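N-acetyltransferase (Escherichia coli, PDB 6GTQ) probably transfers an acetyl group from acetyl-coenzyme A to an amino group of its substrate, as other GNAT-family enzymes do. Local coordinates at residues L38-Q41 with H42-I46; S124-A128 with V129-G133. The protein carries 1 engineered substitution. All blocks are in the same frame, centred on the assembly; numbering follows the deposited sequence.

Contact 1: residues L38-Q41 with H42-I46; sequences LVRQ and HRNKI
A Schellman motif closes helix 38-43, and Gln-41 and Ile-46 meet across it. Ile-46 N gives its hydrogen to Gln-41 O at 2.8 Å, approaching nearly in line with the C=O bond, while a second bond, over a shorter span of chain, joins Lys-45 N to His-42 O at 3.0 Å. The positive phi of Lys-45 (70°) turns the chain back over the last helical turn and makes this pair of bonds possible. The side chains meet as well: Ile-46 points its CB toward the helix, 4.1 Å from Gln-41 CB, and the two slant across one another, with Ile-46 CG2 lying 3.8 Å from the amide oxygen Gln-41 OE1.

One residue earlier, Arg-40 O illustrates how a carbonyl near a helix end can be gripped twice by one residue. Asn-44 N bonds to it at 2.8 Å, and Asn-44 ND2 at 2.9 Å. The Asn-44 side chain folds back over the last turn and brings ND2 above the plane of the Arg-40 carbonyl, 42° out of it, on the face opposite Asn-44 N. Outside the two segments, Arg-40 NH1 forms a salt bridge to a bound phosphate, probably from the crystallisation liquor.

Farther round the helix, Val-39 and Arg-43 run side by side. Val-39 CG1, set anti to its own backbone N (chi1 177°), rests over one face of the Arg-43 guanidinium, 3.5 Å from Arg-43 NE and displaced toward the rim.

The side that carries Leu-38 and His-42 faces the fold: Leu-38 packs on strands 48-53 and 61-74. Phe-33 of helix 28-36 touches both Leu-38 and Gln-41, and His-42 ND1 is hydrogen-bonded to Ala-49 N, tying the helix to the strand that follows it.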
ATOM      1  N   LEU A  38      -9.484 -12.371   2.588  1.00 49.40           N
ATOM      2  CA  LEU A  38      -8.113 -12.149   2.107  1.00 47.48           C
ATOM      3  C   LEU A  38      -7.475 -13.354   1.403  1.00 50.59           C
ATOM      4  O   LEU A  38      -6.987 -13.199   0.279  1.00 50.57           O
ATOM      5  CB  LEU A  38      -7.187 -11.635   3.236  1.00 47.18           C
ATOM      6  CG  LEU A  38      -5.723 -11.373   2.842  1.00 49.79           C
ATOM      7  CD1 LEU A  38      -5.228 -10.076   3.397  1.00 49.49           C
ATOM      8  CD2 LEU A  38      -4.822 -12.494   3.293  1.00 52.33           C
ATOM      9  N   VAL A  39      -7.432 -14.521   2.075  1.00 46.17           N
ATOM     10  CA  VAL A  39      -6.816 -15.741   1.549  1.00 45.23           C
ATOM     11  C   VAL A  39      -7.504 -16.205   0.243  1.00 51.51           C
ATOM     12  O   VAL A  39      -6.801 -16.499  -0.726  1.00 51.17           O
ATOM     13  CB  VAL A  39      -6.713 -16.862   2.628  1.00 48.86           C
ATOM     14  CG1 VAL A  39      -6.131 -18.142   2.050  1.00 48.47           C
ATOM     15  CG2 VAL A  39      -5.880 -16.403   3.824  1.00 48.11           C
ATOM     16  N   ARG A  40      -8.855 -16.230   0.195  1.00 50.02           N
ATOM     17  CA  ARG A  40      -9.534 -16.681  -1.021  1.00 51.12           C
ATOM     18  C   ARG A  40      -9.384 -15.689  -2.171  1.00 54.49           C
ATOM     19  O   ARG A  40      -9.176 -16.130  -3.293  1.00 54.59           O
ATOM     20  CB  ARG A  40     -11.000 -17.094  -0.784  1.00 54.65           C
ATOM     21  CG  ARG A  40     -12.010 -15.979  -0.558  1.00 69.40           C
ATOM     22  CD  ARG A  40     -13.422 -16.526  -0.458  1.00 79.91           C
ATOM     23  NE  ARG A  40     -13.749 -17.419  -1.572  1.00 88.35           N
ATOM     24  CZ  ARG A  40     -14.962 -17.569  -2.090  1.00103.50           C
ATOM     25  NH1 ARG A  40     -15.159 -18.403  -3.102  1.00 92.96           N
ATOM     26  NH2 ARG A  40     -15.987 -16.878  -1.608  1.00 91.86           N
ATOM     27  N   GLN A  41      -9.397 -14.371  -1.893  1.00 50.21           N
ATOM     28  CA  GLN A  41      -9.217 -13.347  -2.928  1.00 48.60           C
ATOM     29  C   GLN A  41      -7.809 -13.335  -3.512  1.00 49.86           C
ATOM     30  O   GLN A  41      -7.661 -13.106  -4.710  1.00 49.83           O
ATOM     31  CB  GLN A  41      -9.647 -11.970  -2.437  1.00 49.48           C
ATOM     32  CG  GLN A  41     -11.168 -11.871  -2.409  1.00 49.30           C
ATOM     33  CD  GLN A  41     -11.713 -10.525  -2.064  1.00 61.93           C
ATOM     34  OE1 GLN A  41     -11.046  -9.486  -2.170  1.00 59.47           O
ATOM     35  NE2 GLN A  41     -12.962 -10.522  -1.660  1.00 52.43           N
ATOM     36  N   HIS A  42      -6.791 -13.644  -2.694  1.00 44.87           N
ATOM     37  CA  HIS A  42      -5.409 -13.758  -3.147  1.00 43.68           C
ATOM     38  C   HIS A  42      -5.296 -15.005  -4.027  1.00 49.84           C
ATOM     39  O   HIS A  42      -4.912 -14.904  -5.191  1.00 49.07           O
ATOM     40  CB  HIS A  42      -4.445 -13.826  -1.953  1.00 43.65           C
ATOM     41  CG  HIS A  42      -3.005 -14.036  -2.331  1.00 46.18           C
ATOM     42  ND1 HIS A  42      -2.141 -12.972  -2.490  1.00 46.93           N
ATOM     43  CD2 HIS A  42      -2.323 -15.185  -2.541  1.00 48.01           C
ATOM     44  CE1 HIS A  42      -0.971 -13.502  -2.806  1.00 46.20           C
ATOM     45  NE2 HIS A  42      -1.035 -14.830  -2.859  1.00 47.39           N
ATOM     46  N   ARG A  43      -5.688 -16.174  -3.490  1.00 48.48           N
ATOM     47  CA  ARG A  43      -5.637 -17.435  -4.230  1.00 49.53           C
ATOM     48  C   ARG A  43      -6.499 -17.452  -5.495  1.00 55.03           C
ATOM     49  O   ARG A  43      -6.144 -18.158  -6.440  1.00 56.47           O
ATOM     50  CB  ARG A  43      -5.975 -18.609  -3.325  1.00 51.47           C
ATOM     51  CG  ARG A  43      -4.922 -18.906  -2.265  1.00 60.61           C
ATOM     52  CD  ARG A  43      -5.618 -19.681  -1.190  1.00 72.01           C
ATOM     53  NE  ARG A  43      -4.728 -20.363  -0.256  1.00 79.67           N
ATOM     54  CZ  ARG A  43      -5.068 -21.475   0.390  1.00 90.02           C
ATOM     55  NH1 ARG A  43      -6.250 -22.042   0.173  1.00 62.36           N
ATOM     56  NH2 ARG A  43      -4.220 -22.043   1.234  1.00 83.58           N
ATOM     57  N   ASN A  44      -7.611 -16.674  -5.532  1.00 52.01           N
ATOM     58  CA  ASN A  44      -8.487 -16.581  -6.715  1.00 53.73           C
ATOM     59  C   ASN A  44      -8.061 -15.465  -7.656  1.00 57.59           C
ATOM     60  O   ASN A  44      -8.714 -15.227  -8.673  1.00 58.63           O
ATOM     61  CB  ASN A  44      -9.967 -16.502  -6.365  1.00 58.86           C
ATOM     62  CG  ASN A  44     -10.533 -17.842  -5.981  1.00 87.27           C
ATOM     63  OD1 ASN A  44     -10.723 -18.726  -6.822  1.00 89.21           O
ATOM     64  ND2 ASN A  44     -10.805 -18.027  -4.698  1.00 77.64           N
ATOM     65  N   LYS A  45      -6.934 -14.830  -7.351  1.00 52.55           N
ATOM     66  CA  LYS A  45      -6.305 -13.779  -8.139  1.00 50.78           C
ATOM     67  C   LYS A  45      -6.980 -12.436  -8.214  1.00 54.34           C
ATOM     68  O   LYS A  45      -6.716 -11.697  -9.107  1.00 53.03           O
ATOM     69  CB  LYS A  45      -6.064 -14.239  -9.559  1.00 30.00           C
ATOM     70  CG  LYS A  45      -5.104 -15.376  -9.708  1.00 30.00           C
ATOM     71  CD  LYS A  45      -3.904 -15.211  -8.835  1.00 30.00           C
ATOM     72  CE  LYS A  45      -2.726 -15.984  -9.387  1.00 30.00           C
ATOM     73  NZ  LYS A  45      -2.672 -17.385  -8.936  1.00 30.00           N
ATOM     74  N   ILE A  46      -7.842 -12.120  -7.278  1.00 51.42           N
ATOM     75  CA  ILE A  46      -8.564 -10.828  -7.253  1.00 50.88           C
ATOM     76  C   ILE A  46      -7.610  -9.712  -6.806  1.00 52.59           C
ATOM     77  O   ILE A  46      -7.688  -8.584  -7.297  1.00 53.49           O
ATOM     78  CB  ILE A  46      -9.883 -10.928  -6.412  1.00 54.68           C
ATOM     79  CG1 ILE A  46     -11.018 -11.559  -7.229  1.00 57.38           C
ATOM     80  CG2 ILE A  46     -10.348  -9.565  -5.870  1.00 54.12           C
ATOM     81  CD1 ILE A  46     -10.955 -13.029  -7.501  1.00 68.28           C
TER

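Contact 2: residues S124-A128 with V129-G133; sequences SASLA and VGIHG
Ile-131 turns back onto the end of the helix it has just left, with its CB toward Ser-126 and Ala-125. At the base of the side chain, CB sits 3.3 Å from Ser-126 OG. CG2 is the branch that stays beside that hydroxyl, at a looser 3.9 Å. The other branch reaches farther back along the helix: with CG1 anti to the carbonyl carbon (chi1 -68°) and the chain extended beyond it, CD1 is carried to Ala-125, 3.8 Å from its CB and also near its carbonyl oxygen.

The same hydroxyl has a polar neighbour in the Ile-131 backbone, since Ser-126 OG lies 2.7 Å from Ile-131 O. Val-122 O, one turn earlier, is within reach of the same single proton. Ile-131 O also accepts a hydrogen bond from Thr-167.

Between these residues the helix runs out. Val-129 N still bonds to Ala-125 O at 2.9 Å, whereas the bond from Gly-130 N to Ser-126 O is weak. Gly-130 has positive phi (92°), where a CB would be jammed against the preceding carbonyl oxygen. A glycine here lets the chain turn from helix 110-129 into strand 133-137, the second half of a beta-alpha-beta crossover of the GNAT fold.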
ATOM      1  N   SER A 124       9.695  -2.389  -8.609  1.00 45.43           N
ATOM      2  CA  SER A 124      10.206  -3.577  -9.308  1.00 45.59           C
ATOM      3  C   SER A 124       9.327  -3.911 -10.503  1.00 47.14           C
ATOM      4  O   SER A 124       9.846  -4.256 -11.563  1.00 47.61           O
ATOM      5  CB  SER A 124      10.242  -4.782  -8.370  1.00 49.88           C
ATOM      6  OG  SER A 124      11.310  -4.718  -7.441  1.00 66.06           O
ATOM      7  N   ALA A 125       7.990  -3.811 -10.325  1.00 42.03           N
ATOM      8  CA  ALA A 125       7.010  -4.088 -11.377  1.00 41.31           C
ATOM      9  C   ALA A 125       7.017  -3.024 -12.478  1.00 44.46           C
ATOM     10  O   ALA A 125       6.803  -3.371 -13.635  1.00 46.57           O
ATOM     11  CB  ALA A 125       5.617  -4.285 -10.781  1.00 40.71           C
ATOM     12  N   SER A 126       7.307  -1.754 -12.134  1.00 39.48           N
ATOM     13  CA  SER A 126       7.457  -0.647 -13.091  1.00 40.65           C
ATOM     14  C   SER A 126       8.690  -0.871 -13.929  1.00 46.43           C
ATOM     15  O   SER A 126       8.648  -0.617 -15.116  1.00 47.86           O
ATOM     16  CB  SER A 126       7.628   0.682 -12.371  1.00 44.23           C
ATOM     17  OG  SER A 126       6.439   0.994 -11.673  1.00 60.20           O
ATOM     18  N   LEU A 127       9.791  -1.349 -13.313  1.00 43.56           N
ATOM     19  CA  LEU A 127      11.061  -1.630 -13.983  1.00 44.59           C
ATOM     20  C   LEU A 127      10.907  -2.763 -14.963  1.00 48.41           C
ATOM     21  O   LEU A 127      11.683  -2.863 -15.907  1.00 50.15           O
ATOM     22  CB  LEU A 127      12.145  -1.993 -12.954  1.00 44.97           C
ATOM     23  CG  LEU A 127      12.612  -0.871 -12.011  1.00 49.30           C
ATOM     24  CD1 LEU A 127      13.499  -1.424 -10.923  1.00 50.35           C
ATOM     25  CD2 LEU A 127      13.299   0.261 -12.765  1.00 50.29           C
ATOM     26  N   ALA A 128       9.908  -3.617 -14.736  1.00 43.43           N
ATOM     27  CA  ALA A 128       9.642  -4.778 -15.566  1.00 44.11           C
ATOM     28  C   ALA A 128       8.667  -4.499 -16.714  1.00 48.25           C
ATOM     29  O   ALA A 128       9.002  -4.759 -17.870  1.00 48.98           O
ATOM     30  CB  ALA A 128       9.156  -5.935 -14.705  1.00 43.54           C
ATOM     31  N   VAL A 129       7.462  -3.980 -16.402  1.00 43.38           N
ATOM     32  CA  VAL A 129       6.423  -3.770 -17.417  1.00 43.36           C
ATOM     33  C   VAL A 129       6.011  -2.289 -17.650  1.00 49.26           C
ATOM     34  O   VAL A 129       5.346  -2.028 -18.644  1.00 51.25           O
ATOM     35  CB  VAL A 129       5.183  -4.655 -17.141  1.00 44.82           C
ATOM     36  CG1 VAL A 129       5.561  -6.142 -17.118  1.00 44.93           C
ATOM     37  CG2 VAL A 129       4.464  -4.241 -15.849  1.00 42.27           C
ATOM     38  N   GLY A 130       6.378  -1.369 -16.758  1.00 44.48           N
ATOM     39  CA  GLY A 130       6.043   0.048 -16.901  1.00 44.81           C
ATOM     40  C   GLY A 130       4.746   0.460 -16.232  1.00 50.39           C
ATOM     41  O   GLY A 130       3.671   0.286 -16.808  1.00 51.27           O
ATOM     42  N   ILE A 131       4.846   0.979 -14.990  1.00 47.26           N
ATOM     43  CA  ILE A 131       3.741   1.421 -14.117  1.00 46.68           C
ATOM     44  C   ILE A 131       4.134   2.820 -13.605  1.00 51.26           C
ATOM     45  O   ILE A 131       5.229   2.979 -13.077  1.00 50.21           O
ATOM     46  CB  ILE A 131       3.483   0.381 -12.972  1.00 48.32           C
ATOM     47  CG1 ILE A 131       2.918  -0.946 -13.536  1.00 49.41           C
ATOM     48  CG2 ILE A 131       2.589   0.952 -11.871  1.00 46.09           C
ATOM     49  CD1 ILE A 131       3.164  -2.156 -12.677  1.00 56.50           C
ATOM     50  N   HIS A 132       3.286   3.816 -13.828  1.00 50.07           N
ATOM     51  CA  HIS A 132       3.619   5.198 -13.475  1.00 51.22           C
ATOM     52  C   HIS A 132       3.341   5.703 -12.067  1.00 53.77           C
ATOM     53  O   HIS A 132       3.724   6.814 -11.725  1.00 54.33           O
ATOM     54  CB  HIS A 132       3.034   6.148 -14.516  1.00 53.81           C
ATOM     55  CG  HIS A 132       3.416   5.789 -15.914  1.00 58.79           C
ATOM     56  ND1 HIS A 132       2.491   5.581 -16.911  1.00 61.28           N
ATOM     57  CD2 HIS A 132       4.628   5.566 -16.472  1.00 62.06           C
ATOM     58  CE1 HIS A 132       3.116   5.261 -18.028  1.00 62.03           C
ATOM     59  NE2 HIS A 132       4.414   5.244 -17.788  1.00 62.97           N
ATOM     60  N   GLY A 133       2.679   4.902 -11.252  1.00 48.30           N
ATOM     61  CA  GLY A 133       2.401   5.321  -9.891  1.00 46.49           C
ATOM     62  C   GLY A 133       1.637   4.352  -9.029  1.00 48.04           C
ATOM     63  O   GLY A 133       1.218   3.280  -9.477  1.00 47.21           O
TER

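Overall arrangement
The two contacts illustrate one principle at separate places: a helix stops where a residue with positive phi turns the chain toward the next strand. Contact 1 comes first along the chain, ending helix 38-43 just before strand 48-53; contact 2 ends helix 110-129 before strand 133-137. Their centres are 22 Å apart and their nearest atoms about 14 Å, so they do not touch. Both following strands belong to the same mixed sheet, with strands 61-74 and 90-101 between them in its order. Contact 2 lies at the crossover that joins the parallel neighbours 90-101 and 133-137, whereas the strand after contact 1 is antiparallel to both its neighbours, 8-11 and 61-74.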